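Local coordinates for protein group II chitinase (Ostrinia furnacalis, PDB 6JAV) that probably hydrolyses internal glycosidic bonds of chitin as an endochitinase, this chain being a family 18 glycoside hydrolase catalytic domain of a much longer protein, at residues G76-L81 with G119-D124; L166-S171 with R188-I193. All coordinates share one frame; numbering follows the deposited sequence.

Contact 1 of 2, residues G76-L81 with G119-D124; sequences GIKVSL and GFDGLD
D121 holds both polar backbone atoms of V79. Its OD2 accepts from V79 N at 2.9 Å through the anti lone pair, and its backbone N donates to V79 O at 2.7 Å. With CG anti to its carbonyl carbon (chi1 -71°), the carboxylate lies back beside its own N, where OD2 stands in for a strand carbonyl. OD1 is joined to K78 NZ through a water, the two charged atoms being 4.5 Å apart; the K78 chain bends at chi2, and its CD passes 3.8 Å from OD2. F120 offers one ring face to L81, whose CB sits 3.7 Å from the ring centroid and only 4° off the normal, a CH-pi contact. The L81 methyls CD1 and CD2 reach the far rim at CZ and CE2, while V79 O lies at the ring edge, in plane. Parallel pairing then takes over: L81 N bonds to G122 O at 3.0 Å, and D124 N to L81 O at 2.9 Å. G122 has no side chain, and S80 OG packs over its CA. D121-D124 begins the DGxDxDxE signature of family 18. Strands 78-84 and 122-126 are neighbouring staves of its TIM barrel; L81 and L123 lean on L115 of helix 101-118, V79 and F120 on helix 65-70, and strand 38-46 pairs with the other edge of 78-84.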
loop_
_atom_site.group_PDB
_atom_site.type_symbol
_atom_site.label_atom_id
_atom_site.label_comp_id
_atom_site.label_asym_id
_atom_site.label_seq_id
_atom_site.Cartn_x
_atom_site.Cartn_y
_atom_site.Cartn_z
ATOM N N GLY A 76 12.758 18.338 1.040
ATOM C CA GLY A 76 12.578 18.097 -0.378
ATOM C C GLY A 76 11.647 16.939 -0.685
ATOM O O GLY A 76 11.450 16.613 -1.867
ATOM N N ILE A 77 11.062 16.341 0.335
ATOM C CA ILE A 77 10.104 15.259 0.164
ATOM C C ILE A 77 8.770 15.861 -0.239
ATOM O O ILE A 77 8.393 16.927 0.251
ATOM C CB ILE A 77 9.994 14.498 1.492
ATOM C CG1 ILE A 77 11.337 13.823 1.785
ATOM C CG2 ILE A 77 8.846 13.443 1.435
ATOM C CD1 ILE A 77 11.463 13.297 3.219
ATOM N N LYS A 78 8.044 15.192 -1.139
ATOM C CA LYS A 78 6.695 15.631 -1.500
ATOM C C LYS A 78 5.708 14.916 -0.582
ATOM O O LYS A 78 5.805 13.693 -0.411
ATOM C CB LYS A 78 6.371 15.273 -2.954
ATOM C CG LYS A 78 7.327 15.973 -3.956
ATOM C CD LYS A 78 7.082 17.471 -3.875
ATOM C CE LYS A 78 7.960 18.270 -4.802
ATOM N NZ LYS A 78 7.820 19.708 -4.459
ATOM N N VAL A 79 4.806 15.664 0.048
ATOM C CA VAL A 79 3.900 15.116 1.065
ATOM C C VAL A 79 2.469 15.243 0.555
ATOM O O VAL A 79 1.963 16.361 0.369
ATOM C CB VAL A 79 4.064 15.822 2.418
ATOM C CG1 VAL A 79 3.131 15.188 3.437
ATOM C CG2 VAL A 79 5.477 15.683 2.897
ATOM N N SER A 80 1.816 14.108 0.279
ATOM C CA SER A 80 0.442 14.093 -0.209
ATOM C C SER A 80 -0.510 13.571 0.860
ATOM O O SER A 80 -0.110 12.879 1.802
ATOM C CB SER A 80 0.314 13.181 -1.426
ATOM O OG SER A 80 1.053 13.713 -2.518
ATOM N N LEU A 81 -1.780 13.900 0.695
ATOM C CA LEU A 81 -2.827 13.394 1.562
ATOM C C LEU A 81 -3.614 12.332 0.797
ATOM O O LEU A 81 -4.038 12.580 -0.340
ATOM C CB LEU A 81 -3.765 14.542 1.955
ATOM C CG LEU A 81 -4.963 14.127 2.810
ATOM C CD1 LEU A 81 -4.536 13.474 4.133
ATOM C CD2 LEU A 81 -5.817 15.352 3.059
ATOM N N GLY A 119 -1.152 22.661 3.500
ATOM C CA GLY A 119 0.173 22.647 2.907
ATOM C C GLY A 119 0.557 21.366 2.203
ATOM O O GLY A 119 1.745 21.154 1.946
ATOM N N PHE A 120 -0.405 20.509 1.870
ATOM C CA PHE A 120 -0.057 19.275 1.170
ATOM C C PHE A 120 0.339 19.567 -0.270
ATOM O O PHE A 120 -0.161 20.509 -0.898
ATOM C CB PHE A 120 -1.248 18.317 1.174
ATOM C CG PHE A 120 -1.488 17.643 2.504
ATOM C CD1 PHE A 120 -0.669 16.589 2.919
ATOM C CD2 PHE A 120 -2.529 18.062 3.348
ATOM C CE1 PHE A 120 -0.885 15.956 4.141
ATOM C CE2 PHE A 120 -2.745 17.430 4.587
ATOM C CZ PHE A 120 -1.915 16.385 4.976
ATOM N N ASP A 121 1.251 18.743 -0.795
ATOM C CA ASP A 121 1.733 18.856 -2.166
ATOM C C ASP A 121 0.852 18.142 -3.175
ATOM O O ASP A 121 1.078 18.292 -4.376
ATOM C CB ASP A 121 3.125 18.230 -2.295
ATOM C CG ASP A 121 4.191 19.036 -1.626
ATOM O OD1 ASP A 121 4.246 20.283 -1.861
ATOM O OD2 ASP A 121 4.987 18.434 -0.883
ATOM N N GLY A 122 -0.128 17.367 -2.730
ATOM C CA GLY A 122 -0.948 16.629 -3.681
ATOM C C GLY A 122 -1.965 15.770 -2.958
ATOM O O GLY A 122 -2.016 15.713 -1.721
ATOM N N LEU A 123 -2.784 15.098 -3.770
ATOM C CA LEU A 123 -3.843 14.207 -3.332
ATOM C C LEU A 123 -3.552 12.821 -3.894
ATOM O O LEU A 123 -3.166 12.693 -5.059
ATOM C CB LEU A 123 -5.181 14.693 -3.914
ATOM C CG LEU A 123 -6.415 13.876 -3.520
ATOM C CD1 LEU A 123 -6.683 13.930 -2.042
ATOM C CD2 LEU A 123 -7.646 14.419 -4.285
ATOM N N ASP A 124 -3.717 11.794 -3.066
ATOM C CA ASP A 124 -3.614 10.402 -3.501
ATOM C C ASP A 124 -4.996 9.774 -3.320
ATOM O O ASP A 124 -5.588 9.864 -2.239
ATOM C CB ASP A 124 -2.597 9.695 -2.587
ATOM C CG ASP A 124 -2.295 8.270 -2.998
ATOM O OD1 ASP A 124 -1.850 8.013 -4.148
ATOM O OD2 ASP A 124 -2.454 7.374 -2.157
HETATM O O HOH W 1 5.206 20.949 -4.047
HETATM O O HOH W 2 -0.250 12.675 -4.745
#

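Contact 2 of 2, residues L166-S171 with R188-I193; sequences LSAAVS and RLLDWI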
loop_
_atom_site.group_PDB
_atom_site.type_symbol
_atom_site.label_atom_id
_atom_site.label_comp_id
_atom_site.label_asym_id
_atom_site.label_seq_id
_atom_site.Cartn_x
_atom_site.Cartn_y
_atom_site.Cartn_z
ATOM N N LEU A 166 -1.199 14.541 -8.257
ATOM C CA LEU A 166 -2.351 13.657 -8.173
ATOM C C LEU A 166 -1.881 12.238 -8.451
ATOM O O LEU A 166 -1.231 11.984 -9.466
ATOM C CB LEU A 166 -3.432 14.073 -9.196
ATOM C CG LEU A 166 -4.698 13.231 -9.143
ATOM C CD1 LEU A 166 -5.423 13.378 -7.792
ATOM C CD2 LEU A 166 -5.635 13.576 -10.317
ATOM N N SER A 167 -2.175 11.320 -7.535
ATOM C CA SER A 167 -1.756 9.927 -7.661
ATOM C C SER A 167 -2.902 9.038 -7.219
ATOM O O SER A 167 -3.901 9.508 -6.674
ATOM C CB SER A 167 -0.508 9.629 -6.822
ATOM O OG SER A 167 -0.719 10.011 -5.467
ATOM N N ALA A 168 -2.753 7.735 -7.448
ATOM C CA ALA A 168 -3.743 6.798 -6.935
ATOM C C ALA A 168 -3.069 5.502 -6.535
ATOM O O ALA A 168 -2.097 5.082 -7.168
ATOM C CB ALA A 168 -4.813 6.459 -8.003
ATOM N N ALA A 169 -3.606 4.864 -5.496
ATOM C CA ALA A 169 -3.238 3.496 -5.152
ATOM C C ALA A 169 -4.271 2.593 -5.787
ATOM O O ALA A 169 -5.472 2.853 -5.676
ATOM C CB ALA A 169 -3.245 3.306 -3.637
ATOM N N VAL A 170 -3.813 1.534 -6.453
ATOM C CA VAL A 170 -4.687 0.748 -7.322
ATOM C C VAL A 170 -4.522 -0.761 -7.103
ATOM O O VAL A 170 -3.487 -1.256 -6.654
ATOM C CB VAL A 170 -4.450 1.085 -8.808
ATOM C CG1 VAL A 170 -4.715 2.579 -9.082
ATOM C CG2 VAL A 170 -3.039 0.683 -9.225
ATOM N N SER A 171 -5.576 -1.505 -7.474
ATOM C CA SER A 171 -5.627 -2.944 -7.288
ATOM C C SER A 171 -4.572 -3.676 -8.122
ATOM O O SER A 171 -4.253 -3.263 -9.239
ATOM C CB SER A 171 -6.996 -3.441 -7.758
ATOM O OG SER A 171 -7.057 -4.869 -7.701
ATOM N N ARG A 188 -2.416 8.741 -18.233
ATOM C CA ARG A 188 -2.062 10.028 -18.813
ATOM C C ARG A 188 -2.077 11.144 -17.766
ATOM O O ARG A 188 -1.227 12.050 -17.802
ATOM C CB ARG A 188 -3.016 10.337 -19.970
ATOM C CG ARG A 188 -2.795 11.706 -20.562
ATOM C CD ARG A 188 -3.541 11.854 -21.894
ATOM N NE ARG A 188 -4.910 11.378 -21.826
ATOM C CZ ARG A 188 -5.927 12.085 -21.349
ATOM N NH1 ARG A 188 -5.724 13.308 -20.897
ATOM N NH2 ARG A 188 -7.145 11.567 -21.333
ATOM N N LEU A 189 -3.037 11.115 -16.831
ATOM C CA LEU A 189 -3.265 12.249 -15.934
ATOM C C LEU A 189 -2.563 12.135 -14.588
ATOM O O LEU A 189 -2.188 13.163 -14.015
ATOM C CB LEU A 189 -4.772 12.426 -15.686
ATOM C CG LEU A 189 -5.516 12.843 -16.964
ATOM C CD1 LEU A 189 -7.004 12.844 -16.730
ATOM C CD2 LEU A 189 -5.033 14.225 -17.424
ATOM N N LEU A 190 -2.374 10.935 -14.069
ATOM C CA LEU A 190 -1.781 10.780 -12.745
ATOM C C LEU A 190 -0.259 10.935 -12.789
ATOM O O LEU A 190 0.412 10.516 -13.734
ATOM C CB LEU A 190 -2.134 9.403 -12.164
ATOM C CG LEU A 190 -3.628 9.145 -11.924
ATOM C CD1 LEU A 190 -3.849 7.696 -11.487
ATOM C CD2 LEU A 190 -4.161 10.112 -10.899
ATOM N N ASP A 191 0.298 11.512 -11.727
ATOM C CA ASP A 191 1.747 11.640 -11.649
ATOM C C ASP A 191 2.409 10.308 -11.316
ATOM O O ASP A 191 3.523 10.028 -11.788
ATOM C CB ASP A 191 2.105 12.732 -10.639
ATOM C CG ASP A 191 1.608 14.081 -11.092
ATOM O OD1 ASP A 191 2.085 14.564 -12.162
ATOM O OD2 ASP A 191 0.714 14.634 -10.437
ATOM N N TRP A 192 1.745 9.471 -10.526
ATOM C CA TRP A 192 2.151 8.082 -10.402
ATOM C C TRP A 192 0.941 7.250 -10.018
ATOM O O TRP A 192 -0.085 7.761 -9.548
ATOM C CB TRP A 192 3.323 7.836 -9.418
ATOM C CG TRP A 192 2.969 8.123 -7.996
ATOM C CD1 TRP A 192 2.461 7.257 -7.074
ATOM C CD2 TRP A 192 3.082 9.395 -7.336
ATOM N NE1 TRP A 192 2.248 7.914 -5.882
ATOM C CE2 TRP A 192 2.624 9.221 -6.015
ATOM C CE3 TRP A 192 3.513 10.658 -7.735
ATOM C CZ2 TRP A 192 2.585 10.272 -5.089
ATOM C CZ3 TRP A 192 3.467 11.700 -6.829
ATOM C CH2 TRP A 192 3.014 11.494 -5.506
ATOM N N ILE A 193 1.085 5.957 -10.276
ATOM C CA ILE A 193 0.114 4.932 -9.944
ATOM C C ILE A 193 0.841 3.961 -9.014
ATOM O O ILE A 193 1.828 3.334 -9.410
ATOM C CB ILE A 193 -0.375 4.244 -11.221
ATOM C CG1 ILE A 193 -1.100 5.295 -12.086
ATOM C CG2 ILE A 193 -1.277 3.104 -10.886
ATOM C CD1 ILE A 193 -1.479 4.772 -13.487
#
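L190 and D191 meet L166 as the chain leaves helix 183-189, L190 with its side chain and D191 with both backbone and carboxylate. The L190 side chain starts with CB 3.8 Å from L166 O. From CG, which has no close partner across the contact, chi2 of 174° sends CD1 straight on, anti to CA, until it rests 3.8 Å from A168 CB. The other methyl, CD2, turns to L166 and packs against its CG at 3.6 Å, the two leucines crossing at a slant. D191 takes hold of L166 twice: OD2 accepts from L166 N at 2.9 Å through its anti lone pair, and D191 N donates to L166 O at 2.8 Å from a position almost in line with the C=O bond (C=O...N 177°). The next amide, W192 N, is buried with no partner in the model.

Strands 165-170 and 192-195 are consecutive parallel strands of the (beta/alpha)8 barrel, linked by a crossover that carries helices 174-180 and 183-189. On the helix-covered side of the barrel L155 and L159 of helix 143-159 also touch L166. W192 and S167 belong to the other sheet face. There chi1 of 66° sets the W192 CG between backbone N and carbonyl carbon, and the indole lies flat against S167: CB stands 3.2 Å above the ring plane, off-centre over the five-membered ring, and OG, hydrogen-bonded to D124 OD1, comes over CE2 and CZ2. H38 meets the indole edge-to-face, and V10 of strand 8-14 touches it too. Farther along, A168 N reaches W192 O in a weak bond of 3.4 Å. V170 CG2 and I193 CG2 press together at 3.4 Å, tighter than usual for two methyls.

From the N terminus, the chain passes through 76-81, runs out through helices 93-98 and 101-118, and returns at 119-124, closing contact 1. It then goes by way of helix 143-159 to 166-171, and a second, shorter helical excursion ends at 188-193, closing contact 2. The loops follow in series, neither enclosing nor crossing the other. They share a seam, because strands 122-126 and 165-170 are barrel neighbours: S167 N bonds to L123 O at 3.0 Å and S167 OG to D124 OD1 at 2.6 Å. Four successive staves are thereby joined, 78-84 through 192-195. In both, an aspartate near the return of the chain bonds the preceding strand.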